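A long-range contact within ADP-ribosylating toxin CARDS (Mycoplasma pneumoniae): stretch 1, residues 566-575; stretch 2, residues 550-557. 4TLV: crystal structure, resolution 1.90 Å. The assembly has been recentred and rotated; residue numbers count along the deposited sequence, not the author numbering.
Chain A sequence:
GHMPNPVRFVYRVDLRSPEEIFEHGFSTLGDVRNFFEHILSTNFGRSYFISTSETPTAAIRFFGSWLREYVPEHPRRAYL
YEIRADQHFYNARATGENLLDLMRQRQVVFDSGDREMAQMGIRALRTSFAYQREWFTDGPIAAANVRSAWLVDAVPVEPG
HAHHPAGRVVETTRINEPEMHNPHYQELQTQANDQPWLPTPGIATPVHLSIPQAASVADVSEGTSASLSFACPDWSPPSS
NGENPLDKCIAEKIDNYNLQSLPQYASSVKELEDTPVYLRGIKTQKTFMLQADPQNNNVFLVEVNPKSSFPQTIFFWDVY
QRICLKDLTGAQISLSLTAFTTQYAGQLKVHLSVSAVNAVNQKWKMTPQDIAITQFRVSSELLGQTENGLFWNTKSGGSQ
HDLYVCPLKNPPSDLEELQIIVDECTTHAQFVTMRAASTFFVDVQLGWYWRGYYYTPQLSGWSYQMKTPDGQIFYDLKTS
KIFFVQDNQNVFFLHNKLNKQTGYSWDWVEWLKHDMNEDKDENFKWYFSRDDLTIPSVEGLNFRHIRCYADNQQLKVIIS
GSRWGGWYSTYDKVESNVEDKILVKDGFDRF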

ATOM      1  N   GLY A 566       2.469 -26.414  18.613  1.00 20.44           N
ATOM      2  CA  GLY A 566       1.069 -26.095  18.822  1.00 22.47           C
ATOM      3  C   GLY A 566       0.831 -24.623  19.120  1.00 24.35           C
ATOM      4  O   GLY A 566       1.427 -24.059  20.039  1.00 20.36           O
ATOM      5  N   TRP A 567      -0.059 -24.001  18.348  1.00 22.01           N
ATOM      6  CA  TRP A 567      -0.391 -22.591  18.525  1.00 20.74           C
ATOM      7  C   TRP A 567      -1.522 -22.449  19.532  1.00 18.85           C
ATOM      8  O   TRP A 567      -2.541 -23.124  19.427  1.00 19.39           O
ATOM      9  CB  TRP A 567      -0.787 -21.976  17.166  1.00 16.24           C
ATOM     10  CG  TRP A 567       0.346 -21.948  16.190  1.00 18.46           C
ATOM     11  CD1 TRP A 567       0.898 -23.015  15.557  1.00 18.76           C
ATOM     12  CD2 TRP A 567       1.067 -20.793  15.728  1.00 21.57           C
ATOM     13  NE1 TRP A 567       1.921 -22.609  14.737  1.00 18.48           N
ATOM     14  CE2 TRP A 567       2.042 -21.244  14.819  1.00 22.11           C
ATOM     15  CE3 TRP A 567       0.974 -19.420  15.990  1.00 25.71           C
ATOM     16  CZ2 TRP A 567       2.934 -20.377  14.174  1.00 23.56           C
ATOM     17  CZ3 TRP A 567       1.861 -18.554  15.350  1.00 25.98           C
ATOM     18  CH2 TRP A 567       2.826 -19.035  14.452  1.00 20.69           C
ATOM     19  N   TYR A 568      -1.359 -21.564  20.509  1.00 17.35           N
ATOM     20  CA  TYR A 568      -2.400 -21.362  21.505  1.00 17.12           C
ATOM     21  C   TYR A 568      -2.451 -19.897  21.902  1.00 18.04           C
ATOM     22  O   TYR A 568      -1.583 -19.115  21.514  1.00 21.30           O
ATOM     23  CB  TYR A 568      -2.125 -22.251  22.737  1.00 19.18           C
ATOM     24  CG  TYR A 568      -0.902 -21.843  23.537  1.00 19.11           C
ATOM     25  CD1 TYR A 568       0.378 -22.255  23.161  1.00 19.06           C
ATOM     26  CD2 TYR A 568      -1.029 -21.046  24.665  1.00 22.97           C
ATOM     27  CE1 TYR A 568       1.504 -21.873  23.886  1.00 21.02           C
ATOM     28  CE2 TYR A 568       0.086 -20.665  25.407  1.00 23.83           C
ATOM     29  CZ  TYR A 568       1.347 -21.079  25.012  1.00 25.17           C
ATOM     30  OH  TYR A 568       2.448 -20.686  25.745  1.00 24.40           O
ATOM     31  N   SER A 569      -3.470 -19.506  22.657  1.00 18.56           N
ATOM     32  CA  SER A 569      -3.474 -18.173  23.252  1.00 19.71           C
ATOM     33  C   SER A 569      -3.591 -18.268  24.774  1.00 25.25           C
ATOM     34  O   SER A 569      -4.126 -19.250  25.301  1.00 23.46           O
ATOM     35  CB  SER A 569      -4.592 -17.292  22.677  1.00 16.53           C
ATOM     36  OG  SER A 569      -5.890 -17.749  23.035  1.00 20.17           O
ATOM     37  N   THR A 570      -3.117 -17.235  25.470  1.00 23.98           N
ATOM     38  CA  THR A 570      -2.972 -17.300  26.922  1.00 23.80           C
ATOM     39  C   THR A 570      -3.080 -15.950  27.628  1.00 25.93           C
ATOM     40  O   THR A 570      -2.818 -14.898  27.039  1.00 24.13           O
ATOM     41  CB  THR A 570      -1.629 -17.969  27.306  1.00 28.03           C
ATOM     42  OG1 THR A 570      -1.515 -18.038  28.732  1.00 30.69           O
ATOM     43  CG2 THR A 570      -0.439 -17.189  26.736  1.00 25.37           C
ATOM     44  N   TYR A 571      -3.476 -15.989  28.896  1.00 24.32           N
ATOM     45  CA  TYR A 571      -3.436 -14.805  29.744  1.00 25.25           C
ATOM     46  C   TYR A 571      -2.093 -14.672  30.478  1.00 30.20           C
ATOM     47  O   TYR A 571      -1.834 -13.657  31.120  1.00 30.01           O
ATOM     48  CB  TYR A 571      -4.566 -14.828  30.776  1.00 25.77           C
ATOM     49  CG  TYR A 571      -5.952 -14.603  30.218  1.00 26.23           C
ATOM     50  CD1 TYR A 571      -6.287 -13.406  29.593  1.00 24.02           C
ATOM     51  CD2 TYR A 571      -6.931 -15.583  30.323  1.00 26.85           C
ATOM     52  CE1 TYR A 571      -7.557 -13.194  29.089  1.00 26.40           C
ATOM     53  CE2 TYR A 571      -8.197 -15.380  29.820  1.00 28.21           C
ATOM     54  CZ  TYR A 571      -8.504 -14.189  29.204  1.00 24.39           C
ATOM     55  OH  TYR A 571      -9.767 -13.991  28.713  1.00 29.16           O
ATOM     56  N   ASP A 572      -1.249 -15.697  30.398  1.00 28.85           N
ATOM     57  CA  ASP A 572       0.020 -15.688  31.125  1.00 36.19           C
ATOM     58  C   ASP A 572       1.118 -14.996  30.333  1.00 37.43           C
ATOM     59  O   ASP A 572       1.513 -15.467  29.274  1.00 33.58           O
ATOM     60  CB  ASP A 572       0.459 -17.111  31.469  1.00 39.01           C
ATOM     61  CG  ASP A 572      -0.457 -17.774  32.479  1.00 45.76           C
ATOM     62  OD1 ASP A 572      -1.087 -17.046  33.283  1.00 43.39           O
ATOM     63  OD2 ASP A 572      -0.544 -19.021  32.461  1.00 48.74           O
ATOM     64  N   LYS A 573       1.616 -13.882  30.856  1.00 48.77           N
ATOM     65  CA  LYS A 573       2.640 -13.112  30.153  1.00 53.56           C
ATOM     66  C   LYS A 573       3.949 -13.896  30.053  1.00 51.48           C
ATOM     67  O   LYS A 573       4.624 -13.871  29.021  1.00 50.72           O
ATOM     68  CB  LYS A 573       2.869 -11.764  30.841  1.00 59.23           C
ATOM     69  CG  LYS A 573       1.614 -10.909  30.965  1.00 62.15           C
ATOM     70  CD  LYS A 573       1.929  -9.563  31.603  1.00 83.48           C
ATOM     71  CE  LYS A 573       0.679  -8.702  31.754  1.00 86.19           C
ATOM     72  NZ  LYS A 573       0.995  -7.371  32.354  1.00 86.68           N
ATOM     73  N   VAL A 574       4.293 -14.601  31.127  1.00 50.34           N
ATOM     74  CA  VAL A 574       5.517 -15.390  31.161  1.00 49.54           C
ATOM     75  C   VAL A 574       5.228 -16.873  31.388  1.00 47.96           C
ATOM     76  O   VAL A 574       4.463 -17.239  32.283  1.00 48.57           O
ATOM     77  CB  VAL A 574       6.485 -14.887  32.254  1.00 57.43           C
ATOM     78  CG1 VAL A 574       7.053 -13.520  31.881  1.00 54.26           C
ATOM     79  CG2 VAL A 574       5.776 -14.826  33.602  1.00 60.83           C
ATOM     80  N   GLU A 575       5.844 -17.714  30.561  1.00 44.62           N
ATOM     81  CA  GLU A 575       5.712 -19.165  30.661  1.00 44.69           C
ATOM     82  C   GLU A 575       7.042 -19.777  30.241  1.00 46.10           C
ATOM     83  O   GLU A 575       7.918 -19.076  29.733  1.00 46.21           O
ATOM     84  CB  GLU A 575       4.596 -19.675  29.735  1.00 38.50           C
ATOM     85  CG  GLU A 575       3.211 -19.095  30.008  1.00 38.19           C
ATOM     86  CD  GLU A 575       2.218 -19.401  28.892  1.00 40.13           C
ATOM     87  OE1 GLU A 575       2.436 -18.925  27.758  1.00 34.01           O
ATOM     88  OE2 GLU A 575       1.220 -20.114  29.141  1.00 42.94           O
TER
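Stretch 2, residues 550-557: ADNQQLKV

Residues 554-557 of stretch 2 form a β-strand that pairs antiparallel with strand 567-570 of stretch 1; the two axes approach to 4.6 Å and their N-to-C directions differ by 141°, well short of a straight antiparallel alignment. Residues 550-553 precede the strand as loop, and Asn552 adopts a left-handed backbone (phi 59°, psi 29°). The register sets Val557 against Trp567 (CA-CA 4.5 Å), Lys556 against Tyr568 (5.5 Å), Leu555 against Ser569 (4.4 Å) and Gln554 against Thr570 (5.1 Å). Lys556 and Tyr568 form a hydrogen-bonded pair, with Lys556 N to Tyr568 O and Tyr568 N to Lys556 O both 2.9 Å and nearly linear. In the next such pair Gln554 N lies 2.9 Å from Thr570 O, whereas the return bond, Thr570 N to Gln554 O at 3.0 Å, is more bent (132°). Between them, Ser569 CA approaches Gln554 O to 3.0 Å in a CA-H...O contact.

Leu555 and Val557 share a sheet face with Trp567 and Ser569. Val557 CG2 sits almost squarely over the six-membered ring of Trp567, 3.5 Å from Trp567 CD2, while Leu555 CD2 meets the ring edge 3.9 Å from Trp567 CZ3. On the other face, Lys556 extends with chi2 to chi4 all t, its CB 3.7 Å from Tyr568 CZ and its CE 3.5 Å from Thr570 CG2. This reach carries its ammonium to the loop after strand 567-570: Lys556 NZ donates to Asp572 O (2.8 Å), weakly to Lys573 O (3.1 Å), and forms a salt bridge with Glu575 OE1 (2.9 Å). The same carboxylate oxygen, Glu575 OE1, accepts from Tyr568 OH at 2.7 Å, tying lysine, tyrosine and glutamate together. At the loop end, Tyr571 OH makes a weak hydrogen bond to Asp551 OD2 (2.8 Å).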

ATOM      1  N   ALA A 550     -10.323  -9.288  21.902  1.00 15.53           N
ATOM      2  CA  ALA A 550     -11.383  -9.628  22.863  1.00 18.61           C
ATOM      3  C   ALA A 550     -10.995  -9.323  24.313  1.00 19.05           C
ATOM      4  O   ALA A 550     -11.713  -8.613  25.012  1.00 18.67           O
ATOM      5  CB  ALA A 550     -11.811 -11.091  22.713  1.00 17.37           C
ATOM      6  N   ASP A 551      -9.867  -9.859  24.753  1.00 18.83           N
ATOM      7  CA  ASP A 551      -9.439  -9.688  26.140  1.00 21.79           C
ATOM      8  C   ASP A 551      -7.921  -9.759  26.230  1.00 26.43           C
ATOM      9  O   ASP A 551      -7.368 -10.185  27.247  1.00 23.34           O
ATOM     10  CB  ASP A 551     -10.086 -10.760  27.042  1.00 21.15           C
ATOM     11  CG  ASP A 551     -10.034 -10.395  28.529  1.00 29.26           C
ATOM     12  OD1 ASP A 551      -9.893  -9.196  28.862  1.00 24.72           O
ATOM     13  OD2 ASP A 551     -10.140 -11.316  29.368  1.00 34.62           O
ATOM     14  N   ASN A 552      -7.247  -9.350  25.154  1.00 18.76           N
ATOM     15  CA  ASN A 552      -5.782  -9.350  25.100  1.00 20.29           C
ATOM     16  C   ASN A 552      -5.117 -10.699  25.303  1.00 18.17           C
ATOM     17  O   ASN A 552      -3.981 -10.776  25.772  1.00 18.21           O
ATOM     18  CB  ASN A 552      -5.198  -8.306  26.048  1.00 21.18           C
ATOM     19  CG  ASN A 552      -5.507  -6.922  25.596  1.00 25.77           C
ATOM     20  OD1 ASN A 552      -5.553  -6.670  24.391  1.00 21.18           O
ATOM     21  ND2 ASN A 552      -5.752  -6.011  26.537  1.00 18.28           N
ATOM     22  N   GLN A 553      -5.818 -11.759  24.921  1.00 18.43           N
ATOM     23  CA  GLN A 553      -5.228 -13.092  24.916  1.00 16.98           C
ATOM     24  C   GLN A 553      -4.065 -13.098  23.957  1.00 22.42           C
ATOM     25  O   GLN A 553      -4.185 -12.574  22.838  1.00 16.97           O
ATOM     26  CB  GLN A 553      -6.257 -14.133  24.461  1.00 19.70           C
ATOM     27  CG  GLN A 553      -7.523 -14.185  25.314  1.00 21.49           C
ATOM     28  CD  GLN A 553      -8.643 -13.266  24.826  1.00 23.62           C
ATOM     29  OE1 GLN A 553      -8.417 -12.261  24.141  1.00 19.22           O
ATOM     30  NE2 GLN A 553      -9.867 -13.619  25.183  1.00 21.97           N
ATOM     31  N   GLN A 554      -2.952 -13.698  24.381  1.00 17.38           N
ATOM     32  CA  GLN A 554      -1.709 -13.635  23.624  1.00 17.94           C
ATOM     33  C   GLN A 554      -1.383 -14.906  22.847  1.00 19.48           C
ATOM     34  O   GLN A 554      -1.365 -16.018  23.391  1.00 18.13           O
ATOM     35  CB  GLN A 554      -0.519 -13.265  24.523  1.00 18.76           C
ATOM     36  CG  GLN A 554       0.745 -12.989  23.715  1.00 18.49           C
ATOM     37  CD  GLN A 554       1.924 -12.539  24.572  1.00 25.14           C
ATOM     38  OE1 GLN A 554       1.787 -12.328  25.781  1.00 25.08           O
ATOM     39  NE2 GLN A 554       3.089 -12.384  23.942  1.00 20.14           N
ATOM     40  N   LEU A 555      -1.111 -14.725  21.560  1.00 14.19           N
ATOM     41  CA  LEU A 555      -0.730 -15.833  20.686  1.00 15.22           C
ATOM     42  C   LEU A 555       0.677 -16.309  21.016  1.00 16.91           C
ATOM     43  O   LEU A 555       1.614 -15.510  21.062  1.00 20.13           O
ATOM     44  CB  LEU A 555      -0.786 -15.387  19.216  1.00 15.75           C
ATOM     45  CG  LEU A 555      -0.713 -16.491  18.167  1.00 22.04           C
ATOM     46  CD1 LEU A 555      -1.961 -17.394  18.293  1.00 15.43           C
ATOM     47  CD2 LEU A 555      -0.607 -15.913  16.768  1.00 18.40           C
ATOM     48  N   LYS A 556       0.829 -17.615  21.238  1.00 17.70           N
ATOM     49  CA  LYS A 556       2.142 -18.215  21.428  1.00 20.03           C
ATOM     50  C   LYS A 556       2.216 -19.606  20.804  1.00 20.48           C
ATOM     51  O   LYS A 556       1.201 -20.146  20.358  1.00 22.50           O
ATOM     52  CB  LYS A 556       2.491 -18.307  22.920  1.00 21.27           C
ATOM     53  CG  LYS A 556       2.478 -16.981  23.651  1.00 23.50           C
ATOM     54  CD  LYS A 556       3.142 -17.118  25.023  1.00 24.31           C
ATOM     55  CE  LYS A 556       2.778 -15.961  25.937  1.00 25.68           C
ATOM     56  NZ  LYS A 556       3.337 -16.169  27.306  1.00 29.82           N
ATOM     57  N   VAL A 557       3.422 -20.173  20.775  1.00 20.37           N
ATOM     58  CA  VAL A 557       3.642 -21.511  20.232  1.00 18.63           C
ATOM     59  C   VAL A 557       4.472 -22.364  21.203  1.00 24.08           C
ATOM     60  O   VAL A 557       5.451 -21.891  21.786  1.00 22.95           O
ATOM     61  CB  VAL A 557       4.400 -21.476  18.896  1.00 21.12           C
ATOM     62  CG1 VAL A 557       4.428 -22.850  18.281  1.00 21.97           C
ATOM     63  CG2 VAL A 557       3.751 -20.518  17.934  1.00 22.46           C
TER